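PDB 2IX4: 3-oxoacyl-[acyl-carrier-protein] synthase, mitochondrial from Arabidopsis thaliana, which catalyses the condensation step of mitochondrial fatty acid synthesis, adding two carbons from malonyl-ACP to a growing acyl chain of 4 to at least 16 carbons. Local coordinates for residues 91-96 against 250-254; 120-125 against 205-209. All coordinates share one frame; numbering follows the deposited sequence.

Interaction 1 of 2, residues 91-96 against 250-254; sequences YAVCAA and EGSGV
With CG anti to its own carbonyl carbon (chi1 -68°), Y91 lays its ring alongside G251, while E250, its CG wedged between backbone N and carbonyl carbon and its chain extended beyond, sends its carboxylate to the phenol end of that ring. The Y91 OH donates to E250 OE1 at 2.7 Å. OE1 lies at the edge of the ring, near its plane, yet the hydroxyl comes to it from above the carboxylate, whose plane stands 81° from that of the ring. The same oxygen is also bonded to S208 OG and E250 OE2 to V65 N, so both oxygens of this buried carboxylate have partners. On its way to the hydroxyl the ring passes G251, with CD1 3.8 Å from the glycine CA.

In the layered thiolase fold, this is helix 87-102 lying on the central sheet: the axes of 91-96 and 251-254 approach to 7.2 Å, 37° from parallel. Small residues permit close packing. S252 OG rests 3.4 Å from A92 CA, though its hydrogen bond goes to G205 O on the neighbouring strand. V254 then straddles the next helical turn, CG2 lying 3.8 Å from A95 CB and CG1 reaching A96 CA at 3.7 Å. Replacing Y91 with a leucine would probably leave E250 OE1 without its phenolic donor and open a gap over G251. Farther out, F74 meets the Y91 ring edge-to-face, and Y67 OH shares a hydrogen bond with the Y91 hydroxyl.

Interaction 2 of 2, residues 120-125 against 205-209; sequences IGGGIG and GTESS. With 6NA (hexanoic acid), chain C.
E207 reaches across with its carboxylate to the backbone N-H groups of G123 and I124. I124 N donates to OE2 at 3.0 Å, on the syn side and 18° out of the carboxylate plane; the bond from G123 N to OE1, 3.1 Å, is bent and weak. A bend at chi2 (83°) turns the glutamate end toward the 120-125 backbone. OE1 also accepts from G362 N, and two waters donate to OE2, one of them bridging to G125 O and S208 N.

This carboxylate helps form the inner end of the acyl pocket: the terminal C6 of the bound hexanoic acid stops 3.3 Å from E207 OE1. I124 flanks the chain, its CG1 3.7 Å from the ligand CD; its CD1 leans on S209 OG, which is hydrogen-bonded to S214 OG, and the side chain also touches L154 of the second subunit. G123 CA faces C6 at 3.6 Å, and a CB there would collide with both ligand and glutamate.

Behind the pocket, T206 N donates to G121 O at 3.0 Å, joining two parallel strands. G205 CA offers a CH to the same carbonyl. Strand 200-207 lies between 116-122 and 251-259 in the central sheet, and I120 and T206 pack against helices 87-102 and 157-166.

Overall arrangement
Of the four elements involved, helix 87-102 comes first along the chain from the N terminus, then strand 116-122, strand 200-207 and finally strand 251-259. Interaction 1 joins the first of these to the last, closing a loop of 153 residues; interaction 2 joins the middle two and closes a loop of 79 residues, lying wholly within the larger one, so the loops nest without crossing. Their centres are 9 Å apart, and strands 200-207 and 251-259 are neighbours in one sheet, probably bonded through G251 N to E207 O. Interaction 1 thus ties a covering helix to the sheet, and interaction 2 joins two parallel strands that lead toward the acyl pocket.

Interaction 1 of 2, residues 91-96 against 250-254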
loop_
_atom_site.group_PDB
_atom_site.type_symbol
_atom_site.label_atom_id
_atom_site.label_comp_id
_atom_site.label_asym_id
_atom_site.label_seq_id
_atom_site.Cartn_x
_atom_site.Cartn_y
_atom_site.Cartn_z
ATOM N N TYR A 91 -4.264 16.413 3.973
ATOM C CA TYR A 91 -5.666 16.010 4.127
ATOM C C TYR A 91 -5.826 14.986 5.248
ATOM O O TYR A 91 -6.723 15.106 6.084
ATOM C CB TYR A 91 -6.228 15.430 2.823
ATOM C CG TYR A 91 -6.386 16.405 1.674
ATOM C CD1 TYR A 91 -6.552 15.937 0.373
ATOM C CD2 TYR A 91 -6.362 17.788 1.878
ATOM C CE1 TYR A 91 -6.700 16.809 -0.689
ATOM C CE2 TYR A 91 -6.503 18.675 0.815
ATOM C CZ TYR A 91 -6.671 18.174 -0.466
ATOM O OH TYR A 91 -6.811 19.029 -1.532
ATOM N N ALA A 92 -4.940 13.991 5.254
ATOM C CA ALA A 92 -4.965 12.913 6.235
ATOM C C ALA A 92 -4.684 13.431 7.637
ATOM O O ALA A 92 -5.353 13.036 8.585
ATOM C CB ALA A 92 -3.969 11.829 5.860
ATOM N N VAL A 93 -3.701 14.317 7.762
ATOM C CA VAL A 93 -3.355 14.897 9.059
ATOM C C VAL A 93 -4.523 15.729 9.587
ATOM O O VAL A 93 -4.881 15.625 10.759
ATOM C CB VAL A 93 -2.036 15.716 9.003
ATOM C CG1 VAL A 93 -1.785 16.455 10.322
ATOM C CG2 VAL A 93 -0.861 14.802 8.683
ATOM N N CYS A 94 -5.120 16.533 8.707
ATOM C CA CYS A 94 -6.306 17.328 9.040
ATOM C C CYS A 94 -7.445 16.446 9.562
ATOM O O CYS A 94 -8.012 16.712 10.625
ATOM C CB CYS A 94 -6.769 18.130 7.817
ATOM S SG CYS A 94 -8.244 19.130 8.087
ATOM N N ALA A 95 -7.759 15.394 8.808
ATOM C CA ALA A 95 -8.813 14.451 9.174
ATOM C C ALA A 95 -8.479 13.661 10.440
ATOM O O ALA A 95 -9.355 13.433 11.282
ATOM C CB ALA A 95 -9.106 13.508 8.015
ATOM N N ALA A 96 -7.217 13.250 10.573
ATOM C CA ALA A 96 -6.770 12.494 11.742
ATOM C C ALA A 96 -6.874 13.327 13.010
ATOM O O ALA A 96 -7.257 12.812 14.058
ATOM C CB ALA A 96 -5.352 11.982 11.555
ATOM N N GLU A 250 -11.365 14.459 -4.401
ATOM C CA GLU A 250 -10.203 14.449 -3.515
ATOM C C GLU A 250 -10.632 14.611 -2.060
ATOM O O GLU A 250 -11.714 15.127 -1.777
ATOM C CB GLU A 250 -9.231 15.574 -3.893
ATOM C CG GLU A 250 -9.849 16.969 -3.795
ATOM C CD GLU A 250 -8.840 18.094 -3.900
ATOM O OE1 GLU A 250 -7.619 17.830 -3.826
ATOM O OE2 GLU A 250 -9.274 19.255 -4.052
ATOM N N GLY A 251 -9.777 14.170 -1.145
ATOM C CA GLY A 251 -10.003 14.391 0.283
ATOM C C GLY A 251 -9.472 13.260 1.131
ATOM O O GLY A 251 -8.623 12.484 0.690
ATOM N N SER A 252 -9.979 13.167 2.354
ATOM C CA SER A 252 -9.541 12.141 3.291
ATOM C C SER A 252 -10.647 11.783 4.266
ATOM O O SER A 252 -11.446 12.635 4.657
ATOM C CB SER A 252 -8.308 12.612 4.074
ATOM O OG SER A 252 -7.823 11.592 4.936
ATOM N N GLY A 253 -10.676 10.512 4.648
ATOM C CA GLY A 253 -11.523 10.041 5.731
ATOM C C GLY A 253 -10.654 9.283 6.711
ATOM O O GLY A 253 -9.875 8.414 6.319
ATOM N N VAL A 254 -10.764 9.633 7.984
ATOM C CA VAL A 254 -9.990 8.975 9.025
ATOM C C VAL A 254 -10.893 8.671 10.218
ATOM O O VAL A 254 -11.665 9.529 10.663
ATOM C CB VAL A 254 -8.765 9.832 9.464
ATOM C CG1 VAL A 254 -8.090 9.232 10.686
ATOM C CG2 VAL A 254 -7.755 9.972 8.320
#

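Interaction 2 of 2, residues 120-125 against 205-209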
loop_
_atom_site.group_PDB
_atom_site.type_symbol
_atom_site.label_atom_id
_atom_site.label_comp_id
_atom_site.label_asym_id
_atom_site.label_seq_id
_atom_site.Cartn_x
_atom_site.Cartn_y
_atom_site.Cartn_z
ATOM N N ILE A 120 -3.195 4.675 7.407
ATOM C CA ILE A 120 -3.844 5.579 6.459
ATOM C C ILE A 120 -3.122 5.476 5.125
ATOM O O ILE A 120 -1.976 5.910 4.995
ATOM C CB ILE A 120 -3.835 7.050 6.961
ATOM C CG1 ILE A 120 -4.518 7.165 8.328
ATOM C CG2 ILE A 120 -4.509 7.983 5.937
ATOM C CD1 ILE A 120 -4.266 8.487 9.041
ATOM N N GLY A 121 -3.786 4.885 4.139
ATOM C CA GLY A 121 -3.186 4.698 2.829
ATOM C C GLY A 121 -3.598 5.751 1.821
ATOM O O GLY A 121 -4.638 6.393 1.959
ATOM N N GLY A 122 -2.757 5.934 0.811
ATOM C CA GLY A 122 -3.104 6.720 -0.365
ATOM C C GLY A 122 -3.010 5.817 -1.579
ATOM O O GLY A 122 -2.220 4.873 -1.591
ATOM N N GLY A 123 -3.812 6.099 -2.597
ATOM C CA GLY A 123 -3.865 5.249 -3.780
ATOM C C GLY A 123 -2.742 5.470 -4.774
ATOM O O GLY A 123 -2.143 4.506 -5.258
ATOM N N ILE A 124 -2.463 6.735 -5.089
ATOM C CA ILE A 124 -1.459 7.078 -6.107
ATOM C C ILE A 124 -0.347 7.990 -5.580
ATOM O O ILE A 124 0.781 7.941 -6.070
ATOM C CB ILE A 124 -2.084 7.722 -7.377
ATOM C CG1 ILE A 124 -3.454 7.113 -7.695
ATOM C CG2 ILE A 124 -1.148 7.538 -8.573
ATOM C CD1 ILE A 124 -4.259 7.880 -8.747
ATOM N N GLY A 125 -0.662 8.821 -4.592
ATOM C CA GLY A 125 0.339 9.703 -3.993
ATOM C C GLY A 125 0.297 11.105 -4.561
ATOM O O GLY A 125 -0.718 11.795 -4.452
ATOM N N GLY A 205 -8.137 6.684 4.644
ATOM C CA GLY A 205 -7.637 6.872 3.292
ATOM C C GLY A 205 -7.511 8.336 2.944
ATOM O O GLY A 205 -8.182 9.189 3.531
ATOM N N THR A 206 -6.636 8.627 1.991
ATOM C CA THR A 206 -6.442 9.990 1.521
ATOM C C THR A 206 -6.073 10.002 0.044
ATOM O O THR A 206 -5.484 9.048 -0.464
ATOM C CB THR A 206 -5.390 10.761 2.363
ATOM O OG1 THR A 206 -5.288 12.107 1.884
ATOM C CG2 THR A 206 -4.014 10.087 2.309
ATOM N N GLU A 207 -6.448 11.077 -0.642
ATOM C CA GLU A 207 -6.113 11.241 -2.050
ATOM C C GLU A 207 -6.215 12.695 -2.465
ATOM O O GLU A 207 -7.163 13.394 -2.107
ATOM C CB GLU A 207 -7.014 10.392 -2.946
ATOM C CG GLU A 207 -6.388 10.051 -4.301
ATOM C CD GLU A 207 -5.455 8.858 -4.221
ATOM O OE1 GLU A 207 -5.956 7.731 -4.044
ATOM O OE2 GLU A 207 -4.222 9.043 -4.334
ATOM N N SER A 208 -5.218 13.144 -3.212
ATOM C CA SER A 208 -5.248 14.452 -3.838
ATOM C C SER A 208 -4.641 14.297 -5.212
ATOM O O SER A 208 -3.471 14.609 -5.433
ATOM C CB SER A 208 -4.470 15.470 -3.019
ATOM O OG SER A 208 -4.687 16.766 -3.540
ATOM N N SER A 209 -5.449 13.793 -6.132
ATOM C CA SER A 209 -4.962 13.430 -7.449
ATOM C C SER A 209 -5.710 14.164 -8.564
ATOM O O SER A 209 -5.907 13.617 -9.648
ATOM C CB SER A 209 -5.047 11.910 -7.628
ATOM O OG SER A 209 -4.045 11.452 -8.518
HETATM C CA 6NA C . -8.902 3.598 -9.804
HETATM C C 6NA C . -9.612 2.941 -8.644
HETATM O O 6NA C . -9.644 1.725 -8.544
HETATM C CB 6NA C . -7.408 3.658 -9.506
HETATM C CG 6NA C . -7.062 4.886 -8.666
HETATM C CD 6NA C . -6.137 4.518 -7.519
HETATM C C6 6NA C . -6.457 5.329 -6.285
HETATM O O HOH W 1 -3.202 11.361 -3.882
HETATM O O HOH W 2 -1.440 12.468 -7.212
HETATM O O HOH W 3 -1.254 14.753 -3.059
HETATM O O HOH W 4 -2.119 9.106 -2.144
#